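PDB 3S2S: putative pyrazinamidase/nicotinamidase from Streptococcus mutans, which probably hydrolyses nicotinamide and its analogue pyrazinamide to the corresponding acids, as a zinc-binding member of the isochorismatase family. Local coordinates for residues Y44-L55 with H105-Y116. Residues are numbered along the deposited sequence; the frame is centred on the assembly and turned at random.
With ZN (zinc ion), chain E; CAD (cacodylic acid), chain F.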
loop_
_atom_site.group_PDB
_atom_site.type_symbol
_atom_site.label_atom_id
_atom_site.label_comp_id
_atom_site.label_asym_id
_atom_site.label_seq_id
_atom_site.Cartn_x
_atom_site.Cartn_y
_atom_site.Cartn_z
ATOM N N TYR A 44 4.404 10.164 -22.263
ATOM C CA TYR A 44 4.468 11.014 -23.449
ATOM C C TYR A 44 5.326 10.365 -24.533
ATOM O O TYR A 44 6.406 10.863 -24.906
ATOM C CB TYR A 44 4.929 12.442 -23.106
ATOM C CG TYR A 44 4.510 13.405 -24.185
ATOM C CD1 TYR A 44 3.167 13.754 -24.338
ATOM C CD2 TYR A 44 5.445 13.928 -25.074
ATOM C CE1 TYR A 44 2.766 14.618 -25.368
ATOM C CE2 TYR A 44 5.057 14.802 -26.101
ATOM C CZ TYR A 44 3.720 15.137 -26.230
ATOM O OH TYR A 44 3.342 15.986 -27.260
ATOM N N THR A 45 4.845 9.225 -25.026
ATOM C CA THR A 45 5.633 8.420 -25.951
ATOM C C THR A 45 5.003 8.342 -27.339
ATOM O O THR A 45 3.844 8.724 -27.561
ATOM C CB THR A 45 5.792 6.972 -25.436
ATOM O OG1 THR A 45 4.503 6.348 -25.391
ATOM C CG2 THR A 45 6.450 6.939 -24.036
ATOM N N TYR A 46 5.781 7.825 -28.282
ATOM C CA TYR A 46 5.306 7.699 -29.656
ATOM C C TYR A 46 3.971 6.977 -29.791
ATOM O O TYR A 46 3.081 7.435 -30.516
ATOM C CB TYR A 46 6.378 7.049 -30.529
ATOM C CG TYR A 46 7.259 8.081 -31.200
ATOM C CD1 TYR A 46 8.155 8.856 -30.460
ATOM C CD2 TYR A 46 7.192 8.281 -32.571
ATOM C CE1 TYR A 46 8.953 9.813 -31.067
ATOM C CE2 TYR A 46 7.992 9.241 -33.195
ATOM C CZ TYR A 46 8.872 9.997 -32.445
ATOM O OH TYR A 46 9.662 10.944 -33.077
ATOM N N ASP A 47 3.799 5.852 -29.101
ATOM C CA ASP A 47 2.525 5.134 -29.236
ATOM C C ASP A 47 1.300 5.904 -28.758
ATOM O O ASP A 47 0.184 5.652 -29.225
ATOM C CB ASP A 47 2.574 3.757 -28.565
ATOM C CG ASP A 47 3.141 2.688 -29.483
ATOM O OD1 ASP A 47 3.108 2.885 -30.726
ATOM O OD2 ASP A 47 3.627 1.674 -28.963
ATOM N N PHE A 48 1.496 6.857 -27.850
ATOM C CA PHE A 48 0.378 7.653 -27.351
ATOM C C PHE A 48 0.198 9.003 -28.038
ATOM O O PHE A 48 -0.818 9.666 -27.827
ATOM C CB PHE A 48 0.516 7.883 -25.848
ATOM C CG PHE A 48 0.243 6.652 -25.034
ATOM C CD1 PHE A 48 -1.013 6.069 -25.043
ATOM C CD2 PHE A 48 1.242 6.075 -24.267
ATOM C CE1 PHE A 48 -1.273 4.921 -24.282
ATOM C CE2 PHE A 48 0.987 4.932 -23.506
ATOM C CZ PHE A 48 -0.273 4.362 -23.526
ATOM N N VAL A 49 1.177 9.404 -28.841
ATOM C CA VAL A 49 1.223 10.771 -29.349
ATOM C C VAL A 49 1.356 10.850 -30.874
ATOM O O VAL A 49 0.688 11.665 -31.514
ATOM C CB VAL A 49 2.367 11.566 -28.692
ATOM C CG1 VAL A 49 2.346 13.047 -29.140
ATOM C CG2 VAL A 49 2.273 11.446 -27.146
ATOM N N ALA A 50 2.223 10.015 -31.441
ATOM C CA ALA A 50 2.594 10.140 -32.855
ATOM C C ALA A 50 1.449 9.782 -33.799
ATOM O O ALA A 50 0.535 9.039 -33.450
ATOM C CB ALA A 50 3.831 9.293 -33.155
ATOM N N ASP A 51 1.484 10.335 -35.008
ATOM C CA ASP A 51 0.497 9.949 -36.000
ATOM C C ASP A 51 0.363 8.424 -36.132
ATOM O O ASP A 51 -0.744 7.901 -36.189
ATOM C CB ASP A 51 0.840 10.566 -37.364
ATOM C CG ASP A 51 0.513 12.049 -37.436
ATOM O OD1 ASP A 51 -0.287 12.538 -36.606
ATOM O OD2 ASP A 51 1.045 12.730 -38.344
ATOM N N ASP A 52 1.485 7.713 -36.177
ATOM C CA ASP A 52 1.444 6.268 -36.421
ATOM C C ASP A 52 1.452 5.438 -35.125
ATOM O O ASP A 52 1.610 4.219 -35.163
ATOM C CB ASP A 52 2.591 5.842 -37.340
ATOM C CG ASP A 52 3.953 6.214 -36.781
ATOM O OD1 ASP A 52 4.013 6.962 -35.780
ATOM O OD2 ASP A 52 4.969 5.754 -37.345
ATOM N N GLY A 53 1.280 6.108 -33.987
ATOM C CA GLY A 53 1.316 5.429 -32.698
ATOM C C GLY A 53 0.157 4.470 -32.497
ATOM O O GLY A 53 -0.979 4.745 -32.901
ATOM N N LYS A 54 0.440 3.347 -31.840
ATOM C CA LYS A 54 -0.538 2.264 -31.700
ATOM C C LYS A 54 -1.793 2.587 -30.878
ATOM O O LYS A 54 -2.834 1.954 -31.049
ATOM C CB LYS A 54 0.150 1.012 -31.153
ATOM C CG LYS A 54 1.265 0.499 -32.046
ATOM C CD LYS A 54 1.931 -0.715 -31.433
ATOM C CE LYS A 54 3.206 -1.062 -32.169
ATOM N NZ LYS A 54 3.921 -2.166 -31.494
ATOM N N LEU A 55 -1.706 3.561 -29.983
ATOM C CA LEU A 55 -2.868 3.954 -29.197
ATOM C C LEU A 55 -2.853 5.459 -29.083
ATOM O O LEU A 55 -3.007 6.029 -27.995
ATOM C CB LEU A 55 -2.811 3.320 -27.803
ATOM C CG LEU A 55 -4.131 3.243 -27.039
ATOM C CD1 LEU A 55 -5.207 2.552 -27.874
ATOM C CD2 LEU A 55 -3.921 2.514 -25.726
ATOM N N HIS A 105 0.376 -1.722 -27.125
ATOM C CA HIS A 105 0.917 -0.368 -27.158
ATOM C C HIS A 105 2.077 -0.311 -26.185
ATOM O O HIS A 105 2.086 -1.051 -25.193
ATOM C CB HIS A 105 -0.155 0.641 -26.758
ATOM C CG HIS A 105 -0.696 0.427 -25.379
ATOM N ND1 HIS A 105 -1.738 -0.433 -25.116
ATOM C CD2 HIS A 105 -0.341 0.967 -24.190
ATOM C CE1 HIS A 105 -1.998 -0.420 -23.819
ATOM N NE2 HIS A 105 -1.161 0.417 -23.233
ATOM N N ASN A 106 3.058 0.552 -26.461
ATOM C CA ASN A 106 4.236 0.688 -25.594
ATOM C C ASN A 106 4.862 -0.658 -25.252
ATOM O O ASN A 106 5.218 -0.934 -24.099
ATOM C CB ASN A 106 3.918 1.475 -24.304
ATOM C CG ASN A 106 4.141 2.977 -24.469
ATOM O OD1 ASN A 106 3.969 3.529 -25.555
ATOM N ND2 ASN A 106 4.526 3.647 -23.377
ATOM N N ILE A 107 5.015 -1.493 -26.271
ATOM C CA ILE A 107 5.617 -2.799 -26.053
ATOM C C ILE A 107 7.105 -2.662 -25.750
ATOM O O ILE A 107 7.830 -1.943 -26.447
ATOM C CB ILE A 107 5.426 -3.697 -27.296
ATOM C CG1 ILE A 107 3.935 -3.882 -27.599
ATOM C CG2 ILE A 107 6.115 -5.029 -27.096
ATOM C CD1 ILE A 107 3.107 -4.396 -26.393
ATOM N N LYS A 108 7.560 -3.352 -24.715
ATOM C CA LYS A 108 8.959 -3.321 -24.324
ATOM C C LYS A 108 9.839 -3.729 -25.504
ATOM O O LYS A 108 9.532 -4.697 -26.204
ATOM C CB LYS A 108 9.187 -4.236 -23.122
ATOM C CG LYS A 108 8.611 -3.653 -21.798
ATOM C CD LYS A 108 8.900 -4.565 -20.614
ATOM N N GLY A 109 10.906 -2.967 -25.722
ATOM C CA GLY A 109 11.850 -3.228 -26.797
ATOM C C GLY A 109 11.508 -2.574 -28.124
ATOM O O GLY A 109 12.246 -2.739 -29.103
ATOM N N THR A 110 10.403 -1.830 -28.169
ATOM C CA THR A 110 9.950 -1.187 -29.399
ATOM C C THR A 110 10.097 0.328 -29.366
ATOM O O THR A 110 10.168 0.944 -28.296
ATOM C CB THR A 110 8.474 -1.503 -29.733
ATOM O OG1 THR A 110 7.603 -0.848 -28.791
ATOM C CG2 THR A 110 8.219 -3.014 -29.721
ATOM N N SER A 111 10.118 0.921 -30.553
ATOM C CA SER A 111 10.244 2.365 -30.699
ATOM C C SER A 111 9.002 3.108 -30.183
ATOM O O SER A 111 9.047 4.324 -29.942
ATOM C CB SER A 111 10.532 2.729 -32.168
ATOM O OG SER A 111 9.402 2.473 -32.989
ATOM N N GLY A 112 7.893 2.388 -30.033
ATOM C CA GLY A 112 6.673 2.968 -29.484
ATOM C C GLY A 112 6.863 3.606 -28.116
ATOM O O GLY A 112 6.117 4.532 -27.765
ATOM N N ARG A 113 7.847 3.117 -27.350
ATOM C CA ARG A 113 8.120 3.642 -26.003
ATOM C C ARG A 113 9.064 4.843 -26.023
ATOM O O ARG A 113 9.370 5.409 -24.972
ATOM C CB ARG A 113 8.713 2.565 -25.088
ATOM C CG ARG A 113 7.833 1.364 -24.889
ATOM C CD ARG A 113 8.449 0.455 -23.788
ATOM N NE ARG A 113 8.125 0.954 -22.444
ATOM C CZ ARG A 113 8.945 0.952 -21.394
ATOM N NH1 ARG A 113 10.190 0.491 -21.483
ATOM N NH2 ARG A 113 8.511 1.421 -20.228
ATOM N N ASP A 114 9.529 5.236 -27.209
ATOM C CA ASP A 114 10.377 6.425 -27.309
ATOM C C ASP A 114 9.581 7.644 -26.862
ATOM O O ASP A 114 8.416 7.763 -27.214
ATOM C CB ASP A 114 10.810 6.678 -28.751
ATOM C CG ASP A 114 11.864 5.699 -29.243
ATOM O OD1 ASP A 114 12.428 4.946 -28.428
ATOM O OD2 ASP A 114 12.127 5.701 -30.465
ATOM N N LEU A 115 10.218 8.553 -26.127
ATOM C CA LEU A 115 9.592 9.832 -25.802
ATOM C C LEU A 115 9.373 10.669 -27.069
ATOM O O LEU A 115 10.190 10.637 -28.006
ATOM C CB LEU A 115 10.456 10.610 -24.815
ATOM C CG LEU A 115 10.562 9.971 -23.431
ATOM C CD1 LEU A 115 11.703 10.599 -22.638
ATOM C CD2 LEU A 115 9.211 10.164 -22.739
ATOM N N TYR A 116 8.278 11.425 -27.094
ATOM C CA TYR A 116 7.920 12.203 -28.281
ATOM C C TYR A 116 8.356 13.655 -28.133
ATOM O O TYR A 116 8.239 14.234 -27.051
ATOM C CB TYR A 116 6.414 12.108 -28.501
ATOM C CG TYR A 116 5.947 12.698 -29.799
ATOM C CD1 TYR A 116 5.879 11.920 -30.942
ATOM C CD2 TYR A 116 5.575 14.033 -29.880
ATOM C CE1 TYR A 116 5.445 12.454 -32.143
ATOM C CE2 TYR A 116 5.122 14.569 -31.066
ATOM C CZ TYR A 116 5.071 13.778 -32.195
ATOM O OH TYR A 116 4.633 14.324 -33.394
HETATM ZN ZN ZN E . -1.067 0.497 -21.043
HETATM AS AS CAD F . -2.724 6.386 -20.363
HETATM C C1 CAD F . -1.161 6.858 -21.426
HETATM C C2 CAD F . -3.666 4.825 -21.133
HETATM O O1 CAD F . -3.690 7.662 -20.025
HETATM O O HOH W 1 4.844 -0.659 -29.106
HETATM O O HOH W 2 3.550 12.297 -35.524
HETATM O O HOH W 3 -2.371 2.197 -21.046
HETATM O O HOH W 4 -1.042 0.797 -18.808
#
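At the zinc and ligand sites of this isochorismatase-type fold, Phe48 and His105 meet obliquely, Phe48 CZ lying 3.5 Å from His105 CD2. NE2 of His105 binds the zinc ion together with two waters and Asp87, His89 and Glu98, while one face of Phe48 carries methyl C1 of the bound cacodylic acid over its centre. The imidazole is held at both nitrogens, by the zinc at NE2 and by a hydrogen bond from ND1 to Pro103 O, which limits its rotation; Leu55 CD2 packs on one face in a CH-pi contact.

Asp47 holds Asn106, the neighbour of the zinc-binding histidine. Its OD2 takes the N-H of Asn106 at 2.8 Å on the anti side of the carboxylate, and OD1 accepts Lys54 N from above that plane; a water on OD2 also reaches Lys54 NZ, Ile107 N and Thr110 OG1. Thr45 OG1 stands between its backbone N and carbonyl carbon (chi1 64°), which turns it to Asn106 OD1, met on a lone pair at 2.9 Å.

Tyr46 N to Asp114 O and Tyr116 N to Tyr44 O are the two backbone bonds flanking Thr45 and Leu115, a single antiparallel, non-hydrogen-bonded pair; Asp47 N to Gly112 O lies beyond it. The Tyr116 ring turns its edge to the face of Tyr46 (planes at 58°), and one of its own faces receives Val49 CG1, 3.7 Å from the ring centroid.

Helix 46-49 is thereby joined to the loop between strand 81-87 and helix 119-125, with Thr45 and Asn106 resting on Ile86 of that strand, Leu115 against helix 119-125, and Tyr44 and Tyr116 reaching helix 65-77.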